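Local coordinates for protein hydrolase (Thermus thermophilus, PDB 1UFO) that probably acts as a hydrolase of the alpha/beta hydrolase fold, using a serine nucleophile on an unknown substrate, at residues S113-F117 with F135-P141; L123-P129 with A169-V173. All blocks are in the same frame, centred on the assembly; numbering follows the deposited sequence.

Helix 114-124 runs through both contacts: contact 1 takes its N-terminal end, directly after strand 107-112 in the chain, and contact 2 its C-terminal end and the turn that follows. Their centres lie 16 Å apart and their nearest atoms about 5 Å apart, so they do not touch. The partners interleave along the chain: 135-141 follows strand 132-135, and the loop 169-173 precedes strand 175-180, the next strand in the parallel part of the mixed sheet. Contact 1 holds Ser113, the likely nucleophile, hydrogen-bonded to His217, and its centre is about 7 Å from the centre of the chain; that of contact 2, structural packing away from that site, is about 13 Å from the same point.

Contact 1 (S113-F117 with F135-P141); sequences SLGAF and FIGSGFP
Ser113 has a strained backbone, phi/psi 60/-116, at the sharp turn from strand 107-112 into helix 114-124, where it holds the N-cap position. Its N donates to Phe135 O (2.9 Å, 172° at the hydrogen), tying the turn to the end of strand 132-135. Its O faces the helix, accepting from Ala116 N at 2.8 Å and Phe117 N at 3.2 Å. Ile136 is also at positive phi (41/49); Gly137 and Ser138 then run extended past the helix start before Gly139 (-91/3) turns the chain, with CA atoms of Ser113 and Gly137 4.3 Å apart and those of Phe117 and Gly139 5.3 Å apart. Gly137 passes so close that a CB would clash with Ala116 CB, which sits 4.0 Å from Gly137 CA. This strand-turn-helix, with its GxSxG sequence and strained serine, fits the nucleophile elbow of alpha/beta hydrolases; Ser113 OG (chi1 t) is hydrogen-bonded to His217, consistent with a catalytic triad completed by Asp183. A water bridges the segments, donating to Ser113 O and accepting from Ser138 N, both at 2.9 Å. CA-H...O contacts run from Ser113 CA to Ile136 O (3.4 Å) and from Phe117 CA to Ser138 O (3.5 Å). Phe117, chi1 t and chi2 75°, reaches along the loop: Ser138 O meets the ring edge at CD1 (3.4 Å), and CE1 packs on Pro141 CD at 3.9 Å. In the loop, Phe140 N donates to Ser138 OG at 3.1 Å, an ST turn, while Tyr82 of helix 77-103 meets the Phe117 ring edge-to-face.

Contact 2 (L123-P129 with A169-V173); sequences LAEGFRP and AYGGV
Leu123 (rotamer mt) fills the apolar centre between the end of helix 114-124 and the loop 169-173. Its CB lies over the face of the Tyr170 ring, 3.7 Å from the centroid and 13° off the normal, a CH-pi contact. Leu123 CD1 touches Tyr170 CD1 at 3.6 Å, and Leu123 CD2 meets Val173 CB at 3.9 Å. Tyr170 (chi1 m) lays its ring along the helix end, its CE2 4.0 Å from Ala124 CB, and its hydroxyl is hydrogen-bonded to His120 one turn earlier. Farther along, Val173 CG1 packs 4.1 Å from Pro129 CG. The CA pairs Leu123-Tyr170 (5.0 Å), Ala124-Ala169 (5.3 Å) and Arg128-Val173 (6.6 Å) set the register. Two turns shape the backbone: the helix ends in a Schellman motif with Gly126 (86/17) as C-prime and Gly126 N bonded to Leu123 O at 3.0 Å, and a type I' turn from Tyr170 to Val173 carries Gly171 and Gly172 at positive phi, closed by Val173 N to Tyr170 O at 3.1 Å. At the exposed edge Arg128, chi1 and chi2 both m, folds over Gly171, whose CA is 3.6 Å from CZ over one guanidinium face, while NH1 donates to Ala169 O (2.9 Å, 161°). With this one direct hydrogen bond, the fit of helix end to glycine turn rests chiefly on the buried Leu123-Tyr170-Val173 packing.

Contact 1 (S113-F117 with F135-P141)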
ATOM      1  N   SER A 113     -16.321  -3.351   1.876  1.00 11.21           N
ATOM      2  CA  SER A 113     -17.249  -4.140   1.034  1.00 10.82           C
ATOM      3  C   SER A 113     -18.412  -3.223   0.582  1.00 10.51           C
ATOM      4  O   SER A 113     -18.198  -2.270  -0.176  1.00 11.10           O
ATOM      5  CB  SER A 113     -17.656  -5.403   1.843  1.00 12.17           C
ATOM      6  OG  SER A 113     -18.265  -6.355   1.003  1.00 14.47           O
ATOM      7  N   LEU A 114     -19.682  -3.467   0.967  1.00  9.48           N
ATOM      8  CA  LEU A 114     -20.764  -2.620   0.491  1.00  9.54           C
ATOM      9  C   LEU A 114     -20.470  -1.187   0.906  1.00  9.33           C
ATOM     10  O   LEU A 114     -20.809  -0.260   0.181  1.00 10.24           O
ATOM     11  CB  LEU A 114     -22.096  -3.116   1.060  1.00 10.09           C
ATOM     12  CG  LEU A 114     -23.287  -2.387   0.451  1.00  9.25           C
ATOM     13  CD1 LEU A 114     -23.487  -2.725  -1.026  1.00 13.64           C
ATOM     14  CD2 LEU A 114     -24.535  -2.728   1.292  1.00 12.92           C
ATOM     15  N   GLY A 115     -19.838  -0.987   2.045  1.00  8.19           N
ATOM     16  CA  GLY A 115     -19.492   0.381   2.471  1.00  9.35           C
ATOM     17  C   GLY A 115     -18.479   1.065   1.520  1.00  9.00           C
ATOM     18  O   GLY A 115     -18.525   2.279   1.367  1.00  9.50           O
ATOM     19  N   ALA A 116     -17.626   0.256   0.856  1.00  8.73           N
ATOM     20  CA  ALA A 116     -16.673   0.813  -0.108  1.00  8.65           C
ATOM     21  C   ALA A 116     -17.467   1.271  -1.337  1.00  8.20           C
ATOM     22  O   ALA A 116     -17.166   2.328  -1.952  1.00  8.66           O
ATOM     23  CB  ALA A 116     -15.653  -0.258  -0.500  1.00  8.10           C
ATOM     24  N   PHE A 117     -18.510   0.495  -1.705  1.00  7.61           N
ATOM     25  CA  PHE A 117     -19.323   0.897  -2.850  1.00  7.92           C
ATOM     26  C   PHE A 117     -20.078   2.183  -2.512  1.00  9.75           C
ATOM     27  O   PHE A 117     -20.229   3.048  -3.370  1.00  9.24           O
ATOM     28  CB  PHE A 117     -20.333  -0.242  -3.187  1.00  8.54           C
ATOM     29  CG  PHE A 117     -21.187   0.095  -4.370  1.00  8.95           C
ATOM     30  CD1 PHE A 117     -20.651   0.042  -5.664  1.00  9.81           C
ATOM     31  CD2 PHE A 117     -22.537   0.463  -4.192  1.00 10.28           C
ATOM     32  CE1 PHE A 117     -21.429   0.355  -6.770  1.00 10.85           C
ATOM     33  CE2 PHE A 117     -23.336   0.749  -5.297  1.00 10.19           C
ATOM     34  CZ  PHE A 117     -22.774   0.704  -6.596  1.00 11.49           C
ATOM     35  N   PHE A 135     -11.966  -0.546   1.325  1.00  7.30           N
ATOM     36  CA  PHE A 135     -11.461  -1.843   1.680  1.00  7.27           C
ATOM     37  C   PHE A 135     -12.347  -2.946   1.090  1.00  8.07           C
ATOM     38  O   PHE A 135     -13.556  -2.826   1.107  1.00  9.66           O
ATOM     39  CB  PHE A 135     -11.533  -2.042   3.183  1.00  7.59           C
ATOM     40  CG  PHE A 135     -10.603  -1.194   3.969  1.00  7.21           C
ATOM     41  CD1 PHE A 135     -11.037   0.029   4.528  1.00  7.17           C
ATOM     42  CD2 PHE A 135      -9.283  -1.637   4.258  1.00  8.17           C
ATOM     43  CE1 PHE A 135     -10.196   0.776   5.346  1.00  6.09           C
ATOM     44  CE2 PHE A 135      -8.446  -0.900   5.070  1.00  6.73           C
ATOM     45  CZ  PHE A 135      -8.888   0.328   5.636  1.00  6.12           C
ATOM     46  N   ILE A 136     -11.693  -3.972   0.549  1.00  7.62           N
ATOM     47  CA  ILE A 136     -12.357  -5.187   0.031  1.00  8.48           C
ATOM     48  C   ILE A 136     -13.645  -4.934  -0.761  1.00  9.27           C
ATOM     49  O   ILE A 136     -14.665  -5.588  -0.582  1.00  8.91           O
ATOM     50  CB  ILE A 136     -12.577  -6.233   1.216  1.00  7.41           C
ATOM     51  CG1 ILE A 136     -13.639  -5.746   2.238  1.00  8.63           C
ATOM     52  CG2 ILE A 136     -11.176  -6.493   1.883  1.00  9.50           C
ATOM     53  CD1 ILE A 136     -13.790  -6.890   3.377  1.00  7.88           C
ATOM     54  N   GLY A 137     -13.535  -4.004  -1.694  1.00  8.29           N
ATOM     55  CA  GLY A 137     -14.703  -3.589  -2.439  1.00  9.95           C
ATOM     56  C   GLY A 137     -14.461  -3.150  -3.856  1.00 10.75           C
ATOM     57  O   GLY A 137     -13.395  -3.387  -4.426  1.00 10.22           O
ATOM     58  N   SER A 138     -15.463  -2.448  -4.385  1.00 10.24           N
ATOM     59  CA  SER A 138     -15.465  -2.069  -5.789  1.00 10.52           C
ATOM     60  C   SER A 138     -16.420  -0.918  -6.049  1.00 10.33           C
ATOM     61  O   SER A 138     -17.336  -0.657  -5.223  1.00 10.07           O
ATOM     62  CB  SER A 138     -15.912  -3.311  -6.570  1.00 11.69           C
ATOM     63  OG  SER A 138     -16.192  -3.009  -7.941  1.00 11.66           O
ATOM     64  N   GLY A 139     -16.158  -0.215  -7.147  1.00  9.64           N
ATOM     65  CA  GLY A 139     -16.975   0.902  -7.613  1.00 10.34           C
ATOM     66  C   GLY A 139     -18.090   0.493  -8.591  1.00 10.03           C
ATOM     67  O   GLY A 139     -18.777   1.353  -9.124  1.00 10.78           O
ATOM     68  N   PHE A 140     -18.209  -0.796  -8.834  1.00 10.96           N
ATOM     69  CA  PHE A 140     -19.255  -1.347  -9.628  1.00 11.16           C
ATOM     70  C   PHE A 140     -20.065  -2.254  -8.750  1.00 10.90           C
ATOM     71  O   PHE A 140     -19.537  -2.916  -7.857  1.00 11.48           O
ATOM     72  CB  PHE A 140     -18.725  -2.220 -10.778  1.00 11.65           C
ATOM     73  CG  PHE A 140     -18.056  -1.437 -11.874  1.00 12.35           C
ATOM     74  CD1 PHE A 140     -16.710  -1.023 -11.789  1.00 11.59           C
ATOM     75  CD2 PHE A 140     -18.796  -1.074 -12.987  1.00 13.78           C
ATOM     76  CE1 PHE A 140     -16.146  -0.237 -12.828  1.00 13.55           C
ATOM     77  CE2 PHE A 140     -18.244  -0.308 -14.011  1.00 14.59           C
ATOM     78  CZ  PHE A 140     -16.936   0.120 -13.950  1.00 14.33           C
ATOM     79  N   PRO A 141     -21.392  -2.340  -9.018  1.00 13.22           N
ATOM     80  CA  PRO A 141     -22.247  -3.236  -8.238  1.00 14.55           C
ATOM     81  C   PRO A 141     -21.928  -4.664  -8.659  1.00 15.31           C
ATOM     82  O   PRO A 141     -21.331  -4.883  -9.702  1.00 16.45           O
ATOM     83  CB  PRO A 141     -23.667  -2.844  -8.617  1.00 15.29           C
ATOM     84  CG  PRO A 141     -23.505  -2.401 -10.060  1.00 14.70           C
ATOM     85  CD  PRO A 141     -22.152  -1.603 -10.045  1.00 14.13           C
TER
HETATM   86  O   HOH W   1     -17.897  -3.142  -2.879  1.00 13.11           O

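Contact 2 (L123-P129 with A169-V173)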
ATOM      1  N   LEU A 123     -18.688   9.740  -3.810  1.00  9.48           N
ATOM      2  CA  LEU A 123     -17.778  10.490  -4.680  1.00 10.52           C
ATOM      3  C   LEU A 123     -18.450  10.792  -6.029  1.00 10.93           C
ATOM      4  O   LEU A 123     -18.259  11.891  -6.578  1.00 11.77           O
ATOM      5  CB  LEU A 123     -16.442   9.712  -4.924  1.00  9.92           C
ATOM      6  CG  LEU A 123     -15.598   9.528  -3.681  1.00 12.53           C
ATOM      7  CD1 LEU A 123     -14.465   8.605  -3.998  1.00 12.92           C
ATOM      8  CD2 LEU A 123     -15.027  10.859  -3.204  1.00 13.70           C
ATOM      9  N   ALA A 124     -19.228   9.855  -6.547  1.00 10.99           N
ATOM     10  CA  ALA A 124     -19.860  10.069  -7.891  1.00 11.28           C
ATOM     11  C   ALA A 124     -20.893  11.180  -7.806  1.00 13.34           C
ATOM     12  O   ALA A 124     -21.188  11.815  -8.837  1.00 17.72           O
ATOM     13  CB  ALA A 124     -20.501   8.765  -8.417  1.00 13.20           C
ATOM     14  N   GLU A 125     -21.400  11.474  -6.605  1.00 14.77           N
ATOM     15  CA  GLU A 125     -22.409  12.531  -6.498  1.00 16.89           C
ATOM     16  C   GLU A 125     -21.798  13.826  -5.986  1.00 16.26           C
ATOM     17  O   GLU A 125     -22.508  14.741  -5.546  1.00 17.49           O
ATOM     18  CB  GLU A 125     -23.627  12.057  -5.668  1.00 18.82           C
ATOM     19  CG  GLU A 125     -23.463  12.060  -4.195  1.00 24.35           C
ATOM     20  CD  GLU A 125     -24.799  11.899  -3.441  1.00 27.44           C
ATOM     21  OE1 GLU A 125     -24.832  12.368  -2.269  1.00 27.80           O
ATOM     22  OE2 GLU A 125     -25.780  11.321  -4.020  1.00 27.72           O
ATOM     23  N   GLY A 126     -20.466  13.884  -6.018  1.00 15.64           N
ATOM     24  CA  GLY A 126     -19.755  15.114  -5.678  1.00 14.28           C
ATOM     25  C   GLY A 126     -19.437  15.389  -4.235  1.00 15.81           C
ATOM     26  O   GLY A 126     -19.099  16.528  -3.875  1.00 15.69           O
ATOM     27  N   PHE A 127     -19.505  14.360  -3.391  1.00 13.65           N
ATOM     28  CA  PHE A 127     -19.087  14.580  -1.984  1.00 14.43           C
ATOM     29  C   PHE A 127     -17.533  14.621  -2.036  1.00 14.86           C
ATOM     30  O   PHE A 127     -16.920  13.777  -2.691  1.00 13.75           O
ATOM     31  CB  PHE A 127     -19.597  13.435  -1.091  1.00 16.05           C
ATOM     32  CG  PHE A 127     -19.188  13.603   0.320  1.00 18.73           C
ATOM     33  CD1 PHE A 127     -19.628  14.729   1.037  1.00 22.06           C
ATOM     34  CD2 PHE A 127     -18.351  12.722   0.902  1.00 20.41           C
ATOM     35  CE1 PHE A 127     -19.206  14.964   2.348  1.00 23.26           C
ATOM     36  CE2 PHE A 127     -17.926  12.960   2.248  1.00 20.56           C
ATOM     37  CZ  PHE A 127     -18.371  14.094   2.933  1.00 23.04           C
ATOM     38  N   ARG A 128     -16.908  15.601  -1.346  1.00 14.11           N
ATOM     39  CA  ARG A 128     -15.483  15.809  -1.463  1.00 14.54           C
ATOM     40  C   ARG A 128     -14.704  15.751  -0.142  1.00 14.34           C
ATOM     41  O   ARG A 128     -14.309  16.813   0.410  1.00 17.91           O
ATOM     42  CB  ARG A 128     -15.235  17.150  -2.159  1.00 15.58           C
ATOM     43  CG  ARG A 128     -15.786  17.228  -3.581  1.00 15.65           C
ATOM     44  CD  ARG A 128     -14.919  16.459  -4.602  1.00 14.71           C
ATOM     45  NE  ARG A 128     -15.516  16.369  -5.932  1.00 17.76           N
ATOM     46  CZ  ARG A 128     -15.527  17.317  -6.867  1.00 18.23           C
ATOM     47  NH1 ARG A 128     -16.163  17.072  -8.022  1.00 18.78           N
ATOM     48  NH2 ARG A 128     -14.875  18.485  -6.684  1.00 19.08           N
ATOM     49  N   PRO A 129     -14.496  14.542   0.405  1.00 13.26           N
ATOM     50  CA  PRO A 129     -13.737  14.376   1.649  1.00 13.53           C
ATOM     51  C   PRO A 129     -12.246  14.564   1.268  1.00 12.46           C
ATOM     52  O   PRO A 129     -11.888  14.697   0.086  1.00 11.45           O
ATOM     53  CB  PRO A 129     -14.032  12.958   2.087  1.00 13.77           C
ATOM     54  CG  PRO A 129     -14.188  12.206   0.720  1.00 12.97           C
ATOM     55  CD  PRO A 129     -14.859  13.239  -0.211  1.00 11.73           C
ATOM     56  N   ALA A 169     -16.679  13.160 -11.848  1.00 18.27           N
ATOM     57  CA  ALA A 169     -17.359  13.823 -10.728  1.00 15.33           C
ATOM     58  C   ALA A 169     -16.569  13.630  -9.403  1.00 14.44           C
ATOM     59  O   ALA A 169     -16.880  14.277  -8.407  1.00 14.38           O
ATOM     60  CB  ALA A 169     -18.808  13.232 -10.553  1.00 17.72           C
ATOM     61  N   TYR A 170     -15.553  12.751  -9.441  1.00 13.65           N
ATOM     62  CA  TYR A 170     -14.746  12.437  -8.213  1.00 12.08           C
ATOM     63  C   TYR A 170     -13.792  13.532  -7.785  1.00 13.20           C
ATOM     64  O   TYR A 170     -13.260  13.484  -6.662  1.00 13.19           O
ATOM     65  CB  TYR A 170     -13.925  11.155  -8.423  1.00 10.71           C
ATOM     66  CG  TYR A 170     -14.713   9.828  -8.327  1.00  9.23           C
ATOM     67  CD1 TYR A 170     -14.179   8.745  -7.587  1.00  9.38           C
ATOM     68  CD2 TYR A 170     -15.936   9.611  -8.993  1.00  9.25           C
ATOM     69  CE1 TYR A 170     -14.840   7.502  -7.491  1.00  9.95           C
ATOM     70  CE2 TYR A 170     -16.599   8.358  -8.912  1.00  9.35           C
ATOM     71  CZ  TYR A 170     -16.046   7.330  -8.177  1.00 10.15           C
ATOM     72  OH  TYR A 170     -16.662   6.146  -8.159  1.00 10.00           O
ATOM     73  N   GLY A 171     -13.557  14.523  -8.671  1.00 14.75           N
ATOM     74  CA  GLY A 171     -12.703  15.629  -8.303  1.00 14.32           C
ATOM     75  C   GLY A 171     -11.281  15.305  -7.850  1.00 13.62           C
ATOM     76  O   GLY A 171     -10.679  16.068  -7.073  1.00 14.70           O
ATOM     77  N   GLY A 172     -10.800  14.162  -8.309  1.00 12.73           N
ATOM     78  CA  GLY A 172      -9.451  13.743  -7.979  1.00 13.68           C
ATOM     79  C   GLY A 172      -9.272  13.478  -6.488  1.00 12.83           C
ATOM     80  O   GLY A 172      -8.144  13.483  -6.027  1.00 14.01           O
ATOM     81  N   VAL A 173     -10.351  13.206  -5.755  1.00 11.46           N
ATOM     82  CA  VAL A 173     -10.210  12.942  -4.315  1.00 10.72           C
ATOM     83  C   VAL A 173      -9.287  11.700  -4.108  1.00 10.24           C
ATOM     84  O   VAL A 173      -9.499  10.644  -4.713  1.00 11.22           O
ATOM     85  CB  VAL A 173     -11.570  12.595  -3.703  1.00 10.93           C
ATOM     86  CG1 VAL A 173     -11.396  12.006  -2.285  1.00 11.21           C
ATOM     87  CG2 VAL A 173     -12.446  13.895  -3.706  1.00 12.76           C
TER